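Local coordinates for UPF0033 domain-containing protein (Desulfitobacterium hafniense, PDB 3HZ7) that is of unknown function but, through this N-terminal TusA-like domain of a longer protein, probably carries or relays sulfur as TusA family members do, at residues K20-L25 against V68-G73; I40-L45 against S56-K61. All blocks are in the same frame, centred on the assembly; numbering follows the deposited sequence.

Contact 1 of 2, residues K20-L25 against V68-G73; sequences KALAEL and VTIVAG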
ATOM      1  N   LYS A  20      -7.515  -3.639   4.017  1.00 25.52           N
ATOM      2  CA  LYS A  20      -8.387  -4.810   3.845  1.00 27.77           C
ATOM      3  C   LYS A  20      -7.542  -5.936   3.248  1.00 23.75           C
ATOM      4  O   LYS A  20      -7.621  -7.086   3.662  1.00 22.78           O
ATOM      5  CB  LYS A  20      -9.510  -4.520   2.855  1.00 28.16           C
ATOM      6  CG  LYS A  20     -10.486  -3.443   3.274  1.00 39.94           C
ATOM      7  CD  LYS A  20     -11.689  -3.394   2.333  1.00 34.38           C
ATOM      8  CE  LYS A  20     -12.321  -4.757   2.135  1.00 35.00           C
ATOM      9  NZ  LYS A  20     -13.765  -4.640   1.779  1.00 36.91           N
ATOM     10  N   ALA A  21      -6.742  -5.616   2.250  1.00 21.59           N
ATOM     11  CA  ALA A  21      -5.915  -6.677   1.665  1.00 21.94           C
ATOM     12  C   ALA A  21      -4.904  -7.247   2.656  1.00 24.40           C
ATOM     13  O   ALA A  21      -4.629  -8.494   2.638  1.00 23.93           O
ATOM     14  CB  ALA A  21      -5.187  -6.179   0.395  1.00 19.77           C
ATOM     15  N   LEU A  22      -4.322  -6.383   3.504  1.00 26.75           N
ATOM     16  CA  LEU A  22      -3.339  -6.864   4.485  1.00 26.84           C
ATOM     17  C   LEU A  22      -3.985  -7.701   5.595  1.00 28.18           C
ATOM     18  O   LEU A  22      -3.472  -8.735   5.975  1.00 22.83           O
ATOM     19  CB  LEU A  22      -2.558  -5.698   5.085  1.00 32.00           C
ATOM     20  CG  LEU A  22      -1.558  -5.067   4.113  1.00 32.31           C
ATOM     21  CD1 LEU A  22      -1.299  -3.585   4.453  1.00 26.01           C
ATOM     22  CD2 LEU A  22      -0.292  -5.919   4.127  1.00 32.24           C
ATOM     23  N   ALA A  23      -5.116  -7.248   6.103  1.00 28.28           N
ATOM     24  CA  ALA A  23      -5.821  -7.958   7.161  1.00 36.12           C
ATOM     25  C   ALA A  23      -6.320  -9.326   6.669  1.00 41.51           C
ATOM     26  O   ALA A  23      -6.626 -10.228   7.477  1.00 36.06           O
ATOM     27  CB  ALA A  23      -7.030  -7.090   7.669  1.00 30.93           C
ATOM     28  N   GLU A  24      -6.409  -9.483   5.345  1.00 41.61           N
ATOM     29  CA  GLU A  24      -6.891 -10.732   4.777  1.00 35.84           C
ATOM     30  C   GLU A  24      -5.854 -11.811   4.548  1.00 31.14           C
ATOM     31  O   GLU A  24      -6.216 -12.963   4.325  1.00 29.64           O
ATOM     32  CB  GLU A  24      -7.647 -10.454   3.488  1.00 47.65           C
ATOM     33  CG  GLU A  24      -9.147 -10.330   3.756  1.00 61.57           C
ATOM     34  CD  GLU A  24      -9.673  -8.947   3.481  1.00 62.93           C
ATOM     35  OE1 GLU A  24      -9.874  -8.646   2.280  1.00 71.90           O
ATOM     36  OE2 GLU A  24      -9.871  -8.172   4.451  1.00 49.12           O
ATOM     37  N   LEU A  25      -4.580 -11.414   4.635  1.00 25.28           N
ATOM     38  CA  LEU A  25      -3.400 -12.261   4.468  1.00 33.79           C
ATOM     39  C   LEU A  25      -3.127 -13.230   5.623  1.00 34.99           C
ATOM     40  O   LEU A  25      -2.190 -14.045   5.556  1.00 39.43           O
ATOM     41  CB  LEU A  25      -2.141 -11.413   4.365  1.00 26.63           C
ATOM     42  CG  LEU A  25      -1.829 -10.602   3.143  1.00 33.71           C
ATOM     43  CD1 LEU A  25      -0.438  -9.966   3.350  1.00 40.08           C
ATOM     44  CD2 LEU A  25      -1.873 -11.482   1.902  1.00 28.58           C
ATOM     45  N   VAL A  68       3.579   1.877  -3.686  1.00 17.04           N
ATOM     46  CA  VAL A  68       3.917   1.685  -2.282  1.00 17.70           C
ATOM     47  C   VAL A  68       3.795   0.174  -2.038  1.00 21.60           C
ATOM     48  O   VAL A  68       2.733  -0.438  -2.245  1.00 22.70           O
ATOM     49  CB  VAL A  68       2.915   2.476  -1.354  1.00 14.27           C
ATOM     50  CG1 VAL A  68       3.298   2.378   0.102  1.00 17.34           C
ATOM     51  CG2 VAL A  68       2.877   3.951  -1.793  1.00 20.49           C
ATOM     52  N   THR A  69       4.868  -0.426  -1.579  1.00 18.71           N
ATOM     53  CA  THR A  69       4.870  -1.863  -1.325  1.00 25.22           C
ATOM     54  C   THR A  69       4.875  -2.136   0.177  1.00 30.74           C
ATOM     55  O   THR A  69       5.725  -1.596   0.922  1.00 27.05           O
ATOM     56  CB  THR A  69       6.079  -2.482  -2.031  1.00 18.94           C
ATOM     57  OG1 THR A  69       5.986  -2.146  -3.421  1.00 22.23           O
ATOM     58  CG2 THR A  69       6.112  -4.016  -1.851  1.00 24.25           C
ATOM     59  N   ILE A  70       3.906  -2.935   0.641  1.00 23.64           N
ATOM     60  CA  ILE A  70       3.820  -3.221   2.060  1.00 21.85           C
ATOM     61  C   ILE A  70       3.986  -4.693   2.276  1.00 23.38           C
ATOM     62  O   ILE A  70       3.290  -5.512   1.651  1.00 17.79           O
ATOM     63  CB  ILE A  70       2.443  -2.747   2.672  1.00 18.97           C
ATOM     64  CG1 ILE A  70       2.229  -1.283   2.298  1.00 22.66           C
ATOM     65  CG2 ILE A  70       2.398  -3.063   4.191  1.00 13.71           C
ATOM     66  CD1 ILE A  70       0.854  -0.592   2.755  1.00 27.81           C
ATOM     67  N   VAL A  71       4.880  -5.029   3.207  1.00 21.88           N
ATOM     68  CA  VAL A  71       5.186  -6.414   3.501  1.00 24.44           C
ATOM     69  C   VAL A  71       4.743  -6.830   4.898  1.00 31.64           C
ATOM     70  O   VAL A  71       5.040  -6.143   5.878  1.00 31.97           O
ATOM     71  CB  VAL A  71       6.730  -6.703   3.384  1.00 26.04           C
ATOM     72  CG1 VAL A  71       6.985  -8.155   3.692  1.00 32.96           C
ATOM     73  CG2 VAL A  71       7.236  -6.374   1.996  1.00 20.50           C
ATOM     74  N   ALA A  72       4.064  -7.978   4.954  1.00 32.04           N
ATOM     75  CA  ALA A  72       3.559  -8.579   6.178  1.00 32.04           C
ATOM     76  C   ALA A  72       4.403  -9.813   6.433  1.00 31.44           C
ATOM     77  O   ALA A  72       4.696 -10.155   7.604  1.00 52.59           O
ATOM     78  CB  ALA A  72       2.055  -8.945   6.005  1.00 42.13           C
ATOM     79  N   GLY A  73       4.821 -10.486   5.374  1.00 28.93           N
ATOM     80  CA  GLY A  73       5.685 -11.626   5.572  1.00 44.11           C
ATOM     81  C   GLY A  73       6.159 -12.457   4.384  1.00 44.23           C
ATOM     82  O   GLY A  73       6.964 -13.378   4.579  1.00 48.48           O
TER
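I70 is the first residue of 68-73 to meet the helix end, and it does so through L22, without a hydrogen bond between the segments. Its CB points toward the helix. CG2 stands anti to the backbone N while CG1 lies beside that N (chi1 -52°), and this sends the methyl branch to the leucine. I70 CG2 reaches L22 CD1 at 3.7 Å and L22 CD2 at 3.9 Å, so one methyl touches both tips of the leucine fork. I70 CD1 adds a longer touch to L22 CD1, 4.1 Å away. The two side chains cross at about a right angle. Both are buried, and M48 of helix 39-52 packs on each of them. Y54, in the loop before strand 55-60, also touches I70.

Strand 66-71 is an inner strand of the four-stranded mixed sheet. Helices 13-23 and 39-52 pack against one face of that sheet, giving the two-layer alpha/beta sandwich of TusA-like proteins. I70 pairs by backbone hydrogen bonds with V32 of strand 31-36, and L22 also touches V32. At V71 the chain turns its side chain away from the helix, as the alternation of a strand demands.

A72 follows just past the strand and points back toward the helix. The same tyrosine touches it. Its CB meets L25 CD1 at 3.8 Å and, more loosely, L22 CD2 at 4.3 Å. L25 is in the turn that follows the helix, and its N makes a hydrogen bond of 3.2 Å to L22 O.

Contact 2 of 2, residues I40-L45 against S56-K61; sequences ISRQNL and SEYLEK. Unlike the reference sequence in segment 56-61: S56 (reference Ala).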
ATOM      1  N   ILE A  40       0.460  12.414  -0.821  1.00 34.56           N
ATOM      2  CA  ILE A  40      -0.354  12.376   0.362  1.00 32.62           C
ATOM      3  C   ILE A  40      -0.839  10.947   0.604  1.00 24.82           C
ATOM      4  O   ILE A  40      -0.817  10.451   1.722  1.00 23.95           O
ATOM      5  CB  ILE A  40      -1.580  13.326   0.199  1.00 42.11           C
ATOM      6  CG1 ILE A  40      -1.094  14.785   0.055  1.00 38.13           C
ATOM      7  CG2 ILE A  40      -2.503  13.188   1.422  1.00 31.48           C
ATOM      8  CD1 ILE A  40      -0.591  15.368   1.372  1.00 46.56           C
ATOM      9  N   SER A  41      -1.267  10.287  -0.452  1.00 29.85           N
ATOM     10  CA  SER A  41      -1.746   8.910  -0.308  1.00 30.75           C
ATOM     11  C   SER A  41      -0.607   8.005   0.146  1.00 25.09           C
ATOM     12  O   SER A  41      -0.788   7.144   1.045  1.00 25.00           O
ATOM     13  CB  SER A  41      -2.319   8.400  -1.636  1.00 33.96           C
ATOM     14  OG  SER A  41      -3.505   9.106  -1.962  1.00 48.93           O
ATOM     15  N   ARG A  42       0.575   8.225  -0.450  1.00 27.60           N
ATOM     16  CA  ARG A  42       1.756   7.423  -0.123  1.00 22.37           C
ATOM     17  C   ARG A  42       2.031   7.561   1.373  1.00 26.12           C
ATOM     18  O   ARG A  42       2.225   6.565   2.114  1.00 20.22           O
ATOM     19  CB  ARG A  42       2.936   7.903  -0.993  1.00 26.15           C
ATOM     20  CG  ARG A  42       4.218   7.081  -0.831  1.00 23.93           C
ATOM     21  CD  ARG A  42       5.104   7.648   0.307  1.00 28.12           C
ATOM     22  NE  ARG A  42       5.361   9.042  -0.026  1.00 31.82           N
ATOM     23  CZ  ARG A  42       5.957   9.937   0.754  1.00 35.99           C
ATOM     24  NH1 ARG A  42       6.104  11.178   0.305  1.00 35.39           N
ATOM     25  NH2 ARG A  42       6.410   9.598   1.950  1.00 32.73           N
ATOM     26  N   GLN A  43       2.000   8.807   1.849  1.00 27.33           N
ATOM     27  CA  GLN A  43       2.218   9.052   3.267  1.00 30.44           C
ATOM     28  C   GLN A  43       1.197   8.341   4.122  1.00 23.97           C
ATOM     29  O   GLN A  43       1.515   7.754   5.170  1.00 29.36           O
ATOM     30  CB  GLN A  43       2.110  10.559   3.573  1.00 39.66           C
ATOM     31  CG  GLN A  43       3.059  11.440   2.791  1.00 48.09           C
ATOM     32  CD  GLN A  43       2.745  12.906   2.998  1.00 45.21           C
ATOM     33  OE1 GLN A  43       2.520  13.336   4.114  1.00 44.37           O
ATOM     34  NE2 GLN A  43       2.728  13.672   1.919  1.00 50.96           N
ATOM     35  N   ASN A  44      -0.055   8.429   3.709  1.00 27.33           N
ATOM     36  CA  ASN A  44      -1.108   7.774   4.476  1.00 30.26           C
ATOM     37  C   ASN A  44      -0.888   6.259   4.500  1.00 19.52           C
ATOM     38  O   ASN A  44      -1.025   5.613   5.539  1.00 22.12           O
ATOM     39  CB  ASN A  44      -2.491   8.141   3.897  1.00 26.30           C
ATOM     40  CG  ASN A  44      -2.846   9.566   4.212  1.00 37.79           C
ATOM     41  OD1 ASN A  44      -2.273  10.144   5.141  1.00 33.25           O
ATOM     42  ND2 ASN A  44      -3.786  10.150   3.459  1.00 37.80           N
ATOM     43  N   LEU A  45      -0.524   5.717   3.347  1.00 21.94           N
ATOM     44  CA  LEU A  45      -0.233   4.276   3.263  1.00 24.54           C
ATOM     45  C   LEU A  45       0.930   3.886   4.172  1.00 24.87           C
ATOM     46  O   LEU A  45       0.843   2.850   4.831  1.00 21.69           O
ATOM     47  CB  LEU A  45       0.039   3.876   1.798  1.00 17.39           C
ATOM     48  CG  LEU A  45      -1.203   3.782   0.895  1.00 18.02           C
ATOM     49  CD1 LEU A  45      -0.740   3.813  -0.589  1.00 16.73           C
ATOM     50  CD2 LEU A  45      -1.992   2.499   1.211  1.00 25.34           C
ATOM     51  N   SER A  56       7.550  -1.192   4.767  1.00 29.33           N
ATOM     52  CA  SER A  56       7.059  -0.654   3.497  1.00 28.64           C
ATOM     53  C   SER A  56       8.120   0.181   2.775  1.00 26.00           C
ATOM     54  O   SER A  56       9.075   0.644   3.380  1.00 23.14           O
ATOM     55  CB  SER A  56       5.833   0.232   3.731  1.00 30.93           C
ATOM     56  OG  SER A  56       6.249   1.526   4.104  1.00 29.91           O
ATOM     57  N   GLU A  57       7.957   0.375   1.470  1.00 18.03           N
ATOM     58  CA  GLU A  57       8.862   1.207   0.714  1.00 21.08           C
ATOM     59  C   GLU A  57       7.970   1.804  -0.317  1.00 28.50           C
ATOM     60  O   GLU A  57       6.817   1.316  -0.514  1.00 26.21           O
ATOM     61  CB  GLU A  57       9.917   0.411  -0.094  1.00 19.25           C
ATOM     62  CG  GLU A  57      11.091  -0.161   0.624  1.00 23.75           C
ATOM     63  CD  GLU A  57      11.985   0.895   1.262  1.00 26.75           C
ATOM     64  OE1 GLU A  57      12.099   2.008   0.717  1.00 34.42           O
ATOM     65  OE2 GLU A  57      12.565   0.593   2.329  1.00 33.98           O
ATOM     66  N   TYR A  58       8.494   2.808  -1.030  1.00 26.19           N
ATOM     67  CA  TYR A  58       7.727   3.402  -2.139  1.00 26.82           C
ATOM     68  C   TYR A  58       8.690   3.853  -3.205  1.00 21.25           C
ATOM     69  O   TYR A  58       9.838   4.249  -2.909  1.00 33.22           O
ATOM     70  CB  TYR A  58       6.856   4.607  -1.698  1.00 21.61           C
ATOM     71  CG  TYR A  58       7.658   5.851  -1.301  1.00 19.24           C
ATOM     72  CD1 TYR A  58       8.235   5.929  -0.053  1.00 19.36           C
ATOM     73  CD2 TYR A  58       7.791   6.938  -2.161  1.00 23.06           C
ATOM     74  CE1 TYR A  58       8.942   7.063   0.370  1.00 26.47           C
ATOM     75  CE2 TYR A  58       8.503   8.130  -1.747  1.00 33.13           C
ATOM     76  CZ  TYR A  58       9.066   8.159  -0.460  1.00 30.22           C
ATOM     77  OH  TYR A  58       9.681   9.290   0.076  1.00 35.46           O
ATOM     78  N   LEU A  59       8.210   3.844  -4.431  1.00 26.32           N
ATOM     79  CA  LEU A  59       9.001   4.223  -5.575  1.00 35.78           C
ATOM     80  C   LEU A  59       8.125   5.048  -6.509  1.00 39.32           C
ATOM     81  O   LEU A  59       6.978   4.673  -6.818  1.00 28.94           O
ATOM     82  CB  LEU A  59       9.545   2.958  -6.295  1.00 36.69           C
ATOM     83  CG  LEU A  59      10.433   3.072  -7.564  1.00 48.44           C
ATOM     84  CD1 LEU A  59      11.888   3.457  -7.176  1.00 53.38           C
ATOM     85  CD2 LEU A  59      10.473   1.717  -8.314  1.00 47.12           C
ATOM     86  N   GLU A  60       8.669   6.190  -6.938  1.00 35.65           N
ATOM     87  CA  GLU A  60       7.966   7.114  -7.831  1.00 41.93           C
ATOM     88  C   GLU A  60       8.300   6.742  -9.255  1.00 45.95           C
ATOM     89  O   GLU A  60       9.405   6.999  -9.707  1.00 49.80           O
ATOM     90  CB  GLU A  60       8.384   8.570  -7.519  1.00 47.28           C
ATOM     91  CG  GLU A  60       7.698   9.143  -6.239  1.00 52.20           C
ATOM     92  CD  GLU A  60       8.467  10.296  -5.551  1.00 59.86           C
ATOM     93  OE1 GLU A  60       9.528  10.725  -6.078  1.00 56.87           O
ATOM     94  OE2 GLU A  60       8.002  10.769  -4.480  1.00 51.24           O
ATOM     95  N   LYS A  61       7.332   6.148  -9.956  1.00 44.73           N
ATOM     96  CA  LYS A  61       7.518   5.686 -11.323  1.00 50.70           C
ATOM     97  C   LYS A  61       7.177   6.730 -12.384  1.00 56.87           C
ATOM     98  O   LYS A  61       7.000   7.926 -12.089  1.00 58.18           O
ATOM     99  CB  LYS A  61       6.676   4.427 -11.577  1.00 47.32           C
ATOM    100  CG  LYS A  61       6.856   3.303 -10.550  1.00 51.43           C
ATOM    101  CD  LYS A  61       5.691   2.315 -10.616  1.00 54.94           C
ATOM    102  CE  LYS A  61       6.150   0.931 -10.998  1.00 54.01           C
ATOM    103  NZ  LYS A  61       7.120   0.411  -9.978  1.00 62.26           N
TER
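R42 sets CG anti to its backbone N (chi1 -176°) and then bends at chi2 and chi3, which folds the chain over the ring of Y58. The tyrosine comes to meet it with CG between the backbone N and the carbonyl carbon (chi1 69°). R42 CD sits above the centre of the ring, 3.5 Å from the centroid, in a CH-pi contact. Farther along, the guanidinium lies flat on the same ring with the planes 8° apart. R42 CZ is 4.1 Å from the Y58 ring centroid, a cation-pi stack displaced toward the hydroxyl end of the ring. R42 NE lies 3.7 Å from Y58 CE2, and R42 NH2 is 3.8 Å from Y58 OH. The other guanidinium face has CG of Q43 over its centre, so the group is sandwiched. A salt bridge from R42 NH1 to D39 takes up its polar end and should help fix its rotation. E60 OE2 lies at the ring edge, in plane, and 5.2 Å from R42 NH1, where the opposite charges may attract weakly.

V68 of neighbouring strand 66-71 touches both side chains. With an alanine in place of Y58 the ring is gone from one face of the R42 guanidinium, and the arginine, held mainly by D39, is likely to turn more freely. This surface stack joins helix 39-52 to the edge strand 55-60 of the TusA-like alpha/beta sandwich.

Overall arrangement
The two contacts lie on opposite sides of the chain's centre, with their own centres about 14 Å apart. Contact 2 is nested within the chain loop that contact 1 closes. They share one sheet, since strands 55-60 and 66-71 are antiparallel neighbours. A probable backbone hydrogen bond of 2.8 Å runs from T69 N to E57 O. V68 CG2 also packs on R42 CG at 3.5 Å, linking the strand of contact 1 to the helix of contact 2. Helix 13-23 meets the sheet in contact 1, and helix 39-52 meets its edge strand in contact 2. C11 carries a persulfide here, consistent with the sulfur-carrying cysteine of TusA proteins, and neither contact includes it.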